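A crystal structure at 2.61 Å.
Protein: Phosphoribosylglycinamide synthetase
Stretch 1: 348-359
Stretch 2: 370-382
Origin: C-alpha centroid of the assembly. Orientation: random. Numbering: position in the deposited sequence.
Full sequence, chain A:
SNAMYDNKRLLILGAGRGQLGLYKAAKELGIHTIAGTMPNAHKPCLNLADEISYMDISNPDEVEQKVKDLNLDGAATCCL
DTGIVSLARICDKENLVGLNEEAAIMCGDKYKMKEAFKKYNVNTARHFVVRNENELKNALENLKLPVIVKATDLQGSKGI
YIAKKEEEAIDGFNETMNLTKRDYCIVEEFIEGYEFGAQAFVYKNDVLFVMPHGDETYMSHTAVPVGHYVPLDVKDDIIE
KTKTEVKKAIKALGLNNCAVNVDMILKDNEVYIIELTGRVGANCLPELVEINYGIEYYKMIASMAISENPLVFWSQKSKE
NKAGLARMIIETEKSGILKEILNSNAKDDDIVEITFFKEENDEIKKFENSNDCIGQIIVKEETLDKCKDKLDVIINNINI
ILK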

# COMPACT_ATOMS: atom_id res chain seq x y z
N ASP A 348 9.98 -18.77 -19.11
CA ASP A 348 9.68 -17.60 -19.93
C ASP A 348 10.16 -16.33 -19.23
O ASP A 348 9.80 -16.09 -18.08
CB ASP A 348 8.16 -17.57 -20.17
CG ASP A 348 7.60 -16.52 -21.11
OD1 ASP A 348 8.38 -15.67 -21.61
OD2 ASP A 348 6.37 -16.55 -21.36
N ASP A 349 10.93 -15.49 -19.95
CA ASP A 349 11.44 -14.22 -19.41
C ASP A 349 10.33 -13.18 -19.20
O ASP A 349 10.55 -12.22 -18.46
CB ASP A 349 12.53 -13.64 -20.33
CG ASP A 349 13.80 -14.48 -20.36
OD1 ASP A 349 13.79 -15.62 -19.81
OD2 ASP A 349 14.81 -14.00 -20.94
N ASP A 350 9.14 -13.35 -19.85
CA ASP A 350 7.97 -12.48 -19.64
C ASP A 350 7.21 -12.90 -18.37
O ASP A 350 6.37 -12.14 -17.91
CB ASP A 350 7.04 -12.47 -20.88
CG ASP A 350 7.52 -11.58 -22.02
OD1 ASP A 350 8.58 -10.91 -21.85
OD2 ASP A 350 6.85 -11.56 -23.08
N ILE A 351 7.52 -14.07 -17.79
CA ILE A 351 6.98 -14.50 -16.50
C ILE A 351 8.04 -14.07 -15.51
O ILE A 351 9.14 -14.62 -15.48
CB ILE A 351 6.65 -16.02 -16.40
CG1 ILE A 351 5.72 -16.47 -17.54
CG2 ILE A 351 6.01 -16.32 -15.05
CD1 ILE A 351 5.49 -17.91 -17.61
N VAL A 352 7.73 -13.01 -14.79
CA VAL A 352 8.61 -12.43 -13.80
C VAL A 352 8.61 -13.31 -12.56
O VAL A 352 9.66 -13.53 -11.95
CB VAL A 352 8.15 -11.00 -13.49
CG1 VAL A 352 8.89 -10.43 -12.29
CG2 VAL A 352 8.29 -10.11 -14.72
N GLU A 353 7.44 -13.76 -12.14
CA GLU A 353 7.31 -14.55 -10.93
C GLU A 353 6.11 -15.47 -10.95
O GLU A 353 5.06 -15.10 -11.48
CB GLU A 353 7.18 -13.60 -9.74
CG GLU A 353 7.53 -14.24 -8.42
CD GLU A 353 7.15 -13.41 -7.21
OE1 GLU A 353 7.63 -12.26 -7.08
OE2 GLU A 353 6.34 -13.92 -6.40
N ILE A 354 6.30 -16.69 -10.43
CA ILE A 354 5.27 -17.69 -10.14
C ILE A 354 5.68 -18.28 -8.83
O ILE A 354 6.60 -19.09 -8.81
CB ILE A 354 5.00 -18.80 -11.21
CG1 ILE A 354 4.32 -18.23 -12.47
CG2 ILE A 354 4.10 -19.89 -10.59
CD1 ILE A 354 4.28 -19.22 -13.66
N THR A 355 5.06 -17.85 -7.74
CA THR A 355 5.40 -18.41 -6.44
C THR A 355 4.17 -18.91 -5.75
O THR A 355 3.11 -18.28 -5.84
CB THR A 355 6.14 -17.38 -5.56
OG1 THR A 355 5.33 -16.23 -5.38
CG2 THR A 355 7.51 -17.00 -6.13
N PHE A 356 4.33 -20.01 -5.03
CA PHE A 356 3.27 -20.60 -4.23
C PHE A 356 3.61 -20.40 -2.75
O PHE A 356 4.77 -20.46 -2.35
CB PHE A 356 3.09 -22.08 -4.57
CG PHE A 356 2.73 -22.26 -6.02
CD1 PHE A 356 1.51 -21.81 -6.51
CD2 PHE A 356 3.67 -22.71 -6.94
CE1 PHE A 356 1.22 -21.87 -7.88
CE2 PHE A 356 3.40 -22.75 -8.30
CZ PHE A 356 2.16 -22.35 -8.75
N PHE A 357 2.57 -20.07 -1.98
CA PHE A 357 2.63 -19.85 -0.53
C PHE A 357 2.24 -21.11 0.27
O PHE A 357 2.67 -21.22 1.41
CB PHE A 357 1.69 -18.70 -0.13
CG PHE A 357 1.81 -17.43 -0.93
CD1 PHE A 357 3.05 -16.93 -1.30
CD2 PHE A 357 0.69 -16.66 -1.22
CE1 PHE A 357 3.16 -15.76 -2.02
CE2 PHE A 357 0.79 -15.49 -1.93
CZ PHE A 357 2.02 -15.06 -2.35
N LYS A 358 1.41 -22.02 -0.29
CA LYS A 358 0.98 -23.22 0.44
C LYS A 358 1.84 -24.44 0.04
O LYS A 358 2.47 -24.46 -1.02
CB LYS A 358 -0.53 -23.48 0.22
CG LYS A 358 -1.43 -22.26 0.53
CD LYS A 358 -1.37 -21.82 2.00
CE LYS A 358 -2.23 -20.63 2.36
NZ LYS A 358 -3.69 -20.94 2.31
N GLU A 359 1.91 -25.42 0.95
CA GLU A 359 2.71 -26.65 0.80
C GLU A 359 1.95 -27.87 1.34
O GLU A 359 0.95 -27.70 2.03
CB GLU A 359 4.07 -26.50 1.53
CG GLU A 359 3.98 -26.21 3.03
CD GLU A 359 5.30 -25.85 3.70
OE1 GLU A 359 5.96 -24.89 3.25
OE2 GLU A 359 5.64 -26.50 4.72
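Stretch 2 370-382: SNDCIGQIIVKEE

The ladder of backbone hydrogen bonds is the main evidence for how stretch 2 lies on stretch 1. At its centre Glu-353 and Ile-378 form a hydrogen-bonded pair, with Ile-378 N to Glu-353 O at 2.8 Å (168°) and Glu-353 N to Ile-378 O at 3.1 Å (164°). Thr-355 and Gln-376 repeat the pattern, Gln-376 N to Thr-355 O at 2.9 Å and Thr-355 N to Gln-376 O at 3.0 Å. Beyond them, Phe-357 N donates to Ile-374 O at 2.7 Å and, at the other end, Lys-380 N donates to Asp-350 O at 3.0 Å. Stretch 2 thus lies alongside stretch 1 as an antiparallel β partner: the strand 351-356 and the strand of stretch 2 that ends at Glu-381 approach to 4.5 Å along their axes, and their N-to-C directions differ by 178°.

The register is not uniform. Ile-351 faces Val-379, yet Glu-353 faces Ile-378, so stretch 1 carries one extra residue, Val-352, in a β bulge. Its phi/psi of -75/-43 departs from extended values, and Val-352 N also donates to Ile-378 O at 2.8 Å, with a more bent angle of 132°; this carbonyl therefore accepts from two successive amides.

Side chains add polar links. Gln-376 NE2 donates to Glu-353 OE2 at 2.7 Å, and the same carboxylate oxygen accepts from Thr-355 OG1, also at 2.7 Å, which ties together neighbours on one face of the sheet. Near the turn spanning Asp-348 to Ile-351, Lys-380 NZ reaches Asp-349 O at 2.9 Å and forms a longer salt bridge with Asp-350 OD1 at 3.5 Å. Asp-350 OD2 lies 3.1 Å from Glu-381 OE1, a close approach of like charges.

Packing completes the contact, which buries 963 Å² summed over both sides. Val-352 points toward stretch 2, its CB 4.0 Å from Ile-378 CB. On the opposite face from Glu-353 and Thr-355, Ile-354 CG1 meets Ile-377 CG1 at 4.3 Å. Phe-356 pairs with Gly-375, where the CA atoms come within 4.0 Å, the tightest spacing in the register. An ideal CB on Gly-375 would sit 2.3 Å from Thr-355 O, a clash, so the observed backbone has no room for one. The ring of Phe-357 covers this glycine: Gly-375 CA lies 3.6 Å from the ring centroid and 21° off its normal, a CH-pi contact over the face, while Phe-357 CE2 packs 3.9 Å from Cys-373 CB. Outermost, Lys-358 CE passes 3.6 Å from Cys-373 O.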

# COMPACT_ATOMS: atom_id res chain seq x y z
N SER A 370 -7.02 -11.92 2.43
CA SER A 370 -5.69 -11.92 1.79
C SER A 370 -4.74 -13.07 2.23
O SER A 370 -3.89 -13.47 1.43
CB SER A 370 -4.99 -10.59 2.08
OG SER A 370 -5.24 -10.15 3.41
N ASN A 371 -4.90 -13.61 3.45
CA ASN A 371 -4.04 -14.68 3.96
C ASN A 371 -4.44 -16.04 3.38
O ASN A 371 -3.68 -17.00 3.54
CB ASN A 371 -4.04 -14.72 5.49
CG ASN A 371 -3.64 -13.38 6.09
OD1 ASN A 371 -2.45 -13.02 6.12
ND2 ASN A 371 -4.62 -12.57 6.49
N ASP A 372 -5.60 -16.10 2.68
CA ASP A 372 -6.07 -17.30 1.99
C ASP A 372 -5.49 -17.41 0.54
O ASP A 372 -5.91 -18.30 -0.20
CB ASP A 372 -7.62 -17.31 1.93
CG ASP A 372 -8.30 -17.24 3.27
OD1 ASP A 372 -7.91 -18.01 4.17
OD2 ASP A 372 -9.24 -16.42 3.41
N CYS A 373 -4.52 -16.53 0.13
CA CYS A 373 -3.90 -16.60 -1.20
C CYS A 373 -3.04 -17.85 -1.26
O CYS A 373 -2.31 -18.15 -0.30
CB CYS A 373 -3.06 -15.35 -1.50
SG CYS A 373 -4.00 -13.81 -1.73
N ILE A 374 -3.13 -18.58 -2.39
CA ILE A 374 -2.34 -19.80 -2.67
C ILE A 374 -0.96 -19.40 -3.22
O ILE A 374 0.03 -20.10 -2.99
CB ILE A 374 -3.10 -20.74 -3.63
CG1 ILE A 374 -4.34 -21.33 -2.92
CG2 ILE A 374 -2.19 -21.85 -4.21
CD1 ILE A 374 -5.64 -20.54 -3.14
N GLY A 375 -0.90 -18.28 -3.92
CA GLY A 375 0.35 -17.81 -4.49
C GLY A 375 0.15 -16.52 -5.24
O GLY A 375 -0.85 -15.83 -5.04
N GLN A 376 1.09 -16.23 -6.14
CA GLN A 376 1.02 -15.04 -6.98
C GLN A 376 1.80 -15.22 -8.25
O GLN A 376 2.80 -15.95 -8.28
CB GLN A 376 1.52 -13.79 -6.24
CG GLN A 376 3.02 -13.80 -5.96
CD GLN A 376 3.40 -12.74 -4.98
OE1 GLN A 376 2.60 -12.22 -4.22
NE2 GLN A 376 4.66 -12.45 -4.92
N ILE A 377 1.35 -14.51 -9.28
CA ILE A 377 1.89 -14.51 -10.63
C ILE A 377 2.19 -13.09 -11.04
O ILE A 377 1.32 -12.23 -10.91
CB ILE A 377 0.87 -15.14 -11.64
CG1 ILE A 377 0.51 -16.60 -11.27
CG2 ILE A 377 1.41 -15.05 -13.09
CD1 ILE A 377 -0.73 -17.08 -11.93
N ILE A 378 3.37 -12.87 -11.64
CA ILE A 378 3.73 -11.59 -12.20
C ILE A 378 4.23 -11.81 -13.63
O ILE A 378 5.13 -12.61 -13.87
CB ILE A 378 4.74 -10.78 -11.38
CG1 ILE A 378 4.42 -10.80 -9.91
CG2 ILE A 378 4.77 -9.32 -11.92
CD1 ILE A 378 5.45 -10.24 -9.09
N VAL A 379 3.64 -11.05 -14.55
CA VAL A 379 4.01 -11.05 -15.96
C VAL A 379 4.24 -9.60 -16.42
O VAL A 379 3.77 -8.66 -15.76
CB VAL A 379 3.00 -11.76 -16.85
CG1 VAL A 379 2.79 -13.19 -16.37
CG2 VAL A 379 1.68 -11.00 -16.91
N LYS A 380 5.04 -9.47 -17.50
CA LYS A 380 5.38 -8.23 -18.20
C LYS A 380 5.25 -8.50 -19.71
O LYS A 380 5.51 -9.63 -20.13
CB LYS A 380 6.82 -7.74 -17.83
CG LYS A 380 7.97 -8.67 -18.22
CD LYS A 380 9.31 -8.02 -17.87
CE LYS A 380 10.53 -8.89 -18.03
NZ LYS A 380 10.69 -9.45 -19.40
N GLU A 381 4.88 -7.49 -20.52
CA GLU A 381 4.69 -7.65 -21.98
C GLU A 381 4.47 -6.23 -22.61
O GLU A 381 4.43 -5.27 -21.86
CB GLU A 381 3.50 -8.61 -22.21
CG GLU A 381 3.23 -9.07 -23.63
CD GLU A 381 4.31 -9.54 -24.58
OE1 GLU A 381 4.40 -10.77 -24.80
OE2 GLU A 381 4.87 -8.66 -25.29
N GLU A 382 4.41 -6.06 -23.94
CA GLU A 382 4.24 -4.73 -24.56
C GLU A 382 2.97 -4.01 -24.12
O GLU A 382 2.97 -2.78 -23.98
CB GLU A 382 4.23 -4.81 -26.10
CG GLU A 382 5.60 -4.90 -26.75
CD GLU A 382 5.59 -4.83 -28.28
OE1 GLU A 382 4.48 -4.73 -28.86
OE2 GLU A 382 6.68 -4.88 -28.88